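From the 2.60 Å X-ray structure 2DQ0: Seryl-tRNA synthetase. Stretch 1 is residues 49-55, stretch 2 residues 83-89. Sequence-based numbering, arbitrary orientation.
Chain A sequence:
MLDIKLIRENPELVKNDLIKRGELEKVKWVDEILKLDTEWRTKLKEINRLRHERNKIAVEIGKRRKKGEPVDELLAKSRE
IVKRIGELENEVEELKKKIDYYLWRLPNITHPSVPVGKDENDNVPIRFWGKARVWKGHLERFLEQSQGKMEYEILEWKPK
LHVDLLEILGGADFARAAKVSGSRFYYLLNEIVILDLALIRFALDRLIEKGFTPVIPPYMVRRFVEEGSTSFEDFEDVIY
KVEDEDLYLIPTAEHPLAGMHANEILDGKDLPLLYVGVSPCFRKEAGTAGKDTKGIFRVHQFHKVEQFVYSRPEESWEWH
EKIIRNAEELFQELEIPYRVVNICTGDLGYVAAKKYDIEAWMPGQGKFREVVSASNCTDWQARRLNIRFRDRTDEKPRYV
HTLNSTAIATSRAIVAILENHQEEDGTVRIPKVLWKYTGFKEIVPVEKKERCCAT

Stretch 1 49-55: RLRHERN
Stretch 2 83-89: KRIGELE

How are the two segments laid against each other? Both are helical throughout, and each helix extends beyond its stretch in both directions. They run nearly antiparallel, with 162° between their N-to-C directions, a signed crossing angle of -162° and axes 10.3 Å apart at closest approach. The register is set by Leu50 and Ile85, whose CA atoms lie 6.8 Å apart. Phi/psi values stay close to -60/-45, and i to i+4 backbone hydrogen bonds hold each turn, among them Arg54 N to Leu50 O at 2.9 Å, Leu88 N to Arg84 O at 2.9 Å and the weak Glu87 N to Lys83 O at 3.3 Å.

What do the charged residues at the start of stretch 2 contribute? Lys83 is out of reach of stretch 1; its chain is t, t, t, m, and Lys83 NZ makes a weak hydrogen bond, part of a salt bridge, to Glu87 OE1 at 3.4 Å. Arg84 points toward the partner with chi angles t, p, t and 155°. Its aliphatic part makes the contact, Arg84 CG lying 3.5 Å from Leu50 CD1, while Arg84 NH1 donates to Glu87 OE2 at 2.8 Å in a second salt bridge. Arg84 thus serves both an apolar contact and a charge pair within its own helix.

Why does Ile85 matter most on its helix? It points toward stretch 1 in an m, t rotamer and has 70 Å² covered, matched by 76 Å² on Leu50, out of 203 Å² buried in all. Ile85 CG1 packs 3.8 Å from Leu50 CB. Ile85 CD1 lies 3.9 Å from CG of Arg51, which points sideways (m, t, p, -109°), and 4.4 Å from NE of Arg54, which points toward stretch 2 (t, t, p, 55°). The methyl group meets the Arg54 guanidinium obliquely.

How does the contact finish after Ile85? Gly86 and Glu87 make no contact across the interface; Glu87 (m, t, -178°) instead receives both salt bridges described above. One turn beyond Arg84, Leu88 points toward the partner in an m, t rotamer, and Leu88 CD1 sits 3.7 Å from Leu50 CD1. Leu50, itself m, t and buried, therefore touches Arg84, Ile85 and Leu88. Glu89 (m, t, 167°) starts sideways, and its end comes nearer, but Glu89 OE1 still lies 6.1 Å from Arg51 CD, so no contact forms. No hydrogen bond or salt bridge links the two stretches, so the contact rests on close packing.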

ATOM      1  N   ARG A  49      53.310 -11.496  -1.851  1.00 61.71           N
ATOM      2  CA  ARG A  49      54.642 -11.952  -1.486  1.00 57.69           C
ATOM      3  C   ARG A  49      54.619 -13.451  -1.670  1.00 55.36           C
ATOM      4  O   ARG A  49      55.542 -14.035  -2.238  1.00 55.34           O
ATOM      5  CB  ARG A  49      54.931 -11.605  -0.016  1.00 67.75           C
ATOM      6  CG  ARG A  49      56.334 -11.043   0.313  1.00 73.43           C
ATOM      7  CD  ARG A  49      57.440 -12.109   0.434  1.00 81.97           C
ATOM      8  NE  ARG A  49      57.034 -13.306   1.176  1.00 83.53           N
ATOM      9  CZ  ARG A  49      56.443 -13.298   2.368  1.00 87.00           C
ATOM     10  NH1 ARG A  49      56.184 -12.146   2.971  1.00 94.41           N
ATOM     11  NH2 ARG A  49      56.095 -14.444   2.953  1.00 80.87           N
ATOM     12  N   LEU A  50      53.545 -14.074  -1.194  1.00 56.38           N
ATOM     13  CA  LEU A  50      53.411 -15.517  -1.299  1.00 56.78           C
ATOM     14  C   LEU A  50      53.192 -15.980  -2.725  1.00 60.09           C
ATOM     15  O   LEU A  50      53.757 -16.993  -3.124  1.00 63.08           O
ATOM     16  CB  LEU A  50      52.298 -16.027  -0.393  1.00 53.08           C
ATOM     17  CG  LEU A  50      52.654 -16.079   1.100  1.00 62.10           C
ATOM     18  CD1 LEU A  50      51.416 -16.518   1.895  1.00 54.05           C
ATOM     19  CD2 LEU A  50      53.839 -17.054   1.336  1.00 45.48           C
ATOM     20  N   ARG A  51      52.398 -15.247  -3.504  1.00 63.63           N
ATOM     21  CA  ARG A  51      52.174 -15.638  -4.900  1.00 69.43           C
ATOM     22  C   ARG A  51      53.528 -15.664  -5.624  1.00 70.23           C
ATOM     23  O   ARG A  51      53.818 -16.587  -6.396  1.00 67.34           O
ATOM     24  CB  ARG A  51      51.187 -14.673  -5.593  1.00 60.28           C
ATOM     25  CG  ARG A  51      49.749 -14.861  -5.102  1.00 70.57           C
ATOM     26  CD  ARG A  51      48.741 -13.914  -5.739  1.00 75.23           C
ATOM     27  NE  ARG A  51      48.869 -13.895  -7.194  1.00 85.20           N
ATOM     28  CZ  ARG A  51      49.348 -12.866  -7.886  1.00 82.38           C
ATOM     29  NH1 ARG A  51      49.740 -11.763  -7.257  1.00 77.93           N
ATOM     30  NH2 ARG A  51      49.458 -12.952  -9.206  1.00 79.26           N
ATOM     31  N   HIS A  52      54.363 -14.670  -5.329  1.00 69.73           N
ATOM     32  CA  HIS A  52      55.687 -14.557  -5.928  1.00 72.04           C
ATOM     33  C   HIS A  52      56.591 -15.722  -5.529  1.00 71.51           C
ATOM     34  O   HIS A  52      57.350 -16.244  -6.350  1.00 64.46           O
ATOM     35  CB  HIS A  52      56.344 -13.254  -5.495  1.00 76.86           C
ATOM     36  CG  HIS A  52      57.660 -12.999  -6.158  1.00 89.76           C
ATOM     37  ND1 HIS A  52      57.771 -12.323  -7.355  1.00 97.70           N
ATOM     38  CD2 HIS A  52      58.920 -13.350  -5.804  1.00 93.49           C
ATOM     39  CE1 HIS A  52      59.043 -12.270  -7.711  1.00101.64           C
ATOM     40  NE2 HIS A  52      59.760 -12.886  -6.788  1.00100.45           N
ATOM     41  N   GLU A  53      56.514 -16.114  -4.260  1.00 71.76           N
ATOM     42  CA  GLU A  53      57.324 -17.212  -3.750  1.00 73.46           C
ATOM     43  C   GLU A  53      56.889 -18.500  -4.453  1.00 73.21           C
ATOM     44  O   GLU A  53      57.719 -19.344  -4.785  1.00 71.00           O
ATOM     45  CB  GLU A  53      57.138 -17.347  -2.234  1.00 72.84           C
ATOM     46  CG  GLU A  53      58.394 -17.759  -1.469  1.00 83.24           C
ATOM     47  CD  GLU A  53      59.376 -16.606  -1.254  1.00 93.36           C
ATOM     48  OE1 GLU A  53      59.921 -16.072  -2.247  1.00 94.47           O
ATOM     49  OE2 GLU A  53      59.601 -16.229  -0.081  1.00100.60           O
ATOM     50  N   ARG A  54      55.581 -18.639  -4.670  1.00 69.71           N
ATOM     51  CA  ARG A  54      55.019 -19.804  -5.346  1.00 64.30           C
ATOM     52  C   ARG A  54      55.724 -19.973  -6.690  1.00 64.21           C
ATOM     53  O   ARG A  54      56.095 -21.081  -7.074  1.00 54.46           O
ATOM     54  CB  ARG A  54      53.500 -19.619  -5.549  1.00 64.84           C
ATOM     55  CG  ARG A  54      52.897 -20.377  -6.740  1.00 58.73           C
ATOM     56  CD  ARG A  54      51.393 -20.644  -6.594  1.00 58.16           C
ATOM     57  NE  ARG A  54      50.503 -19.470  -6.579  1.00 56.42           N
ATOM     58  CZ  ARG A  54      50.467 -18.534  -7.522  1.00 52.25           C
ATOM     59  NH1 ARG A  54      51.282 -18.609  -8.556  1.00 62.64           N
ATOM     60  NH2 ARG A  54      49.588 -17.549  -7.464  1.00 53.09           N
ATOM     61  N   ASN A  55      55.919 -18.852  -7.378  1.00 57.07           N
ATOM     62  CA  ASN A  55      56.572 -18.828  -8.674  1.00 59.48           C
ATOM     63  C   ASN A  55      58.030 -19.257  -8.547  1.00 63.80           C
ATOM     64  O   ASN A  55      58.495 -20.093  -9.316  1.00 65.29           O
ATOM     65  CB  ASN A  55      56.465 -17.413  -9.256  1.00 68.65           C
ATOM     66  CG  ASN A  55      57.030 -17.295 -10.660  1.00 74.48           C
ATOM     67  OD1 ASN A  55      57.219 -18.288 -11.359  1.00 77.62           O
ATOM     68  ND2 ASN A  55      57.282 -16.059 -11.087  1.00 70.94           N
ATOM     69  N   LYS A  83      48.162 -23.258   1.288  1.00 61.86           N
ATOM     70  CA  LYS A  83      47.412 -23.332   2.549  1.00 65.78           C
ATOM     71  C   LYS A  83      47.329 -21.951   3.166  1.00 60.95           C
ATOM     72  O   LYS A  83      46.267 -21.515   3.613  1.00 58.02           O
ATOM     73  CB  LYS A  83      48.104 -24.277   3.553  1.00 73.03           C
ATOM     74  CG  LYS A  83      47.495 -24.286   4.975  1.00 74.21           C
ATOM     75  CD  LYS A  83      48.010 -25.476   5.818  1.00 78.59           C
ATOM     76  CE  LYS A  83      47.481 -25.489   7.267  1.00 72.16           C
ATOM     77  NZ  LYS A  83      48.150 -24.483   8.171  1.00 76.77           N
ATOM     78  N   ARG A  84      48.466 -21.267   3.162  1.00 58.10           N
ATOM     79  CA  ARG A  84      48.576 -19.940   3.740  1.00 61.49           C
ATOM     80  C   ARG A  84      47.814 -18.902   2.930  1.00 61.94           C
ATOM     81  O   ARG A  84      47.068 -18.092   3.495  1.00 51.91           O
ATOM     82  CB  ARG A  84      50.061 -19.552   3.869  1.00 54.66           C
ATOM     83  CG  ARG A  84      50.299 -18.278   4.677  1.00 71.89           C
ATOM     84  CD  ARG A  84      49.612 -18.349   6.042  1.00 73.72           C
ATOM     85  NE  ARG A  84      49.555 -17.044   6.689  1.00 75.66           N
ATOM     86  CZ  ARG A  84      48.650 -16.710   7.603  1.00 81.58           C
ATOM     87  NH1 ARG A  84      47.724 -17.587   7.982  1.00 78.74           N
ATOM     88  NH2 ARG A  84      48.662 -15.492   8.127  1.00 83.13           N
ATOM     89  N   ILE A  85      48.013 -18.934   1.611  1.00 63.19           N
ATOM     90  CA  ILE A  85      47.353 -18.010   0.698  1.00 59.54           C
ATOM     91  C   ILE A  85      45.835 -18.034   0.930  1.00 61.48           C
ATOM     92  O   ILE A  85      45.202 -16.978   1.068  1.00 56.58           O
ATOM     93  CB  ILE A  85      47.706 -18.355  -0.790  1.00 55.80           C
ATOM     94  CG1 ILE A  85      48.983 -17.611  -1.203  1.00 50.84           C
ATOM     95  CG2 ILE A  85      46.575 -17.965  -1.719  1.00 47.79           C
ATOM     96  CD1 ILE A  85      49.416 -17.876  -2.619  1.00 42.01           C
ATOM     97  N   GLY A  86      45.258 -19.233   0.995  1.00 56.41           N
ATOM     98  CA  GLY A  86      43.830 -19.343   1.225  1.00 53.75           C
ATOM     99  C   GLY A  86      43.407 -18.668   2.520  1.00 60.89           C
ATOM    100  O   GLY A  86      42.437 -17.902   2.548  1.00 60.45           O
ATOM    101  N   GLU A  87      44.138 -18.951   3.599  1.00 63.46           N
ATOM    102  CA  GLU A  87      43.838 -18.378   4.905  1.00 63.65           C
ATOM    103  C   GLU A  87      43.840 -16.869   4.836  1.00 64.25           C
ATOM    104  O   GLU A  87      42.887 -16.216   5.268  1.00 68.14           O
ATOM    105  CB  GLU A  87      44.851 -18.852   5.948  1.00 69.37           C
ATOM    106  CG  GLU A  87      44.671 -20.311   6.361  1.00 76.00           C
ATOM    107  CD  GLU A  87      45.897 -20.903   7.060  1.00 77.99           C
ATOM    108  OE1 GLU A  87      45.856 -22.113   7.397  1.00 73.87           O
ATOM    109  OE2 GLU A  87      46.893 -20.165   7.262  1.00 73.98           O
ATOM    110  N   LEU A  88      44.909 -16.307   4.291  1.00 63.30           N
ATOM    111  CA  LEU A  88      44.991 -14.861   4.168  1.00 63.60           C
ATOM    112  C   LEU A  88      43.781 -14.340   3.385  1.00 64.28           C
ATOM    113  O   LEU A  88      43.155 -13.357   3.773  1.00 54.50           O
ATOM    114  CB  LEU A  88      46.301 -14.467   3.480  1.00 48.28           C
ATOM    115  CG  LEU A  88      47.499 -14.799   4.375  1.00 56.23           C
ATOM    116  CD1 LEU A  88      48.823 -14.601   3.621  1.00 49.82           C
ATOM    117  CD2 LEU A  88      47.425 -13.925   5.640  1.00 38.64           C
ATOM    118  N   GLU A  89      43.439 -15.023   2.296  1.00 67.67           N
ATOM    119  CA  GLU A  89      42.310 -14.612   1.478  1.00 68.20           C
ATOM    120  C   GLU A  89      41.020 -14.574   2.285  1.00 66.14           C
ATOM    121  O   GLU A  89      40.272 -13.595   2.248  1.00 70.84           O
ATOM    122  CB  GLU A  89      42.167 -15.543   0.276  1.00 68.48           C
ATOM    123  CG  GLU A  89      43.209 -15.294  -0.803  1.00 66.88           C
ATOM    124  CD  GLU A  89      43.088 -16.258  -1.967  1.00 75.82           C
ATOM    125  OE1 GLU A  89      43.717 -15.995  -3.018  1.00 83.11           O
ATOM    126  OE2 GLU A  89      42.375 -17.282  -1.832  1.00 74.41           O
TER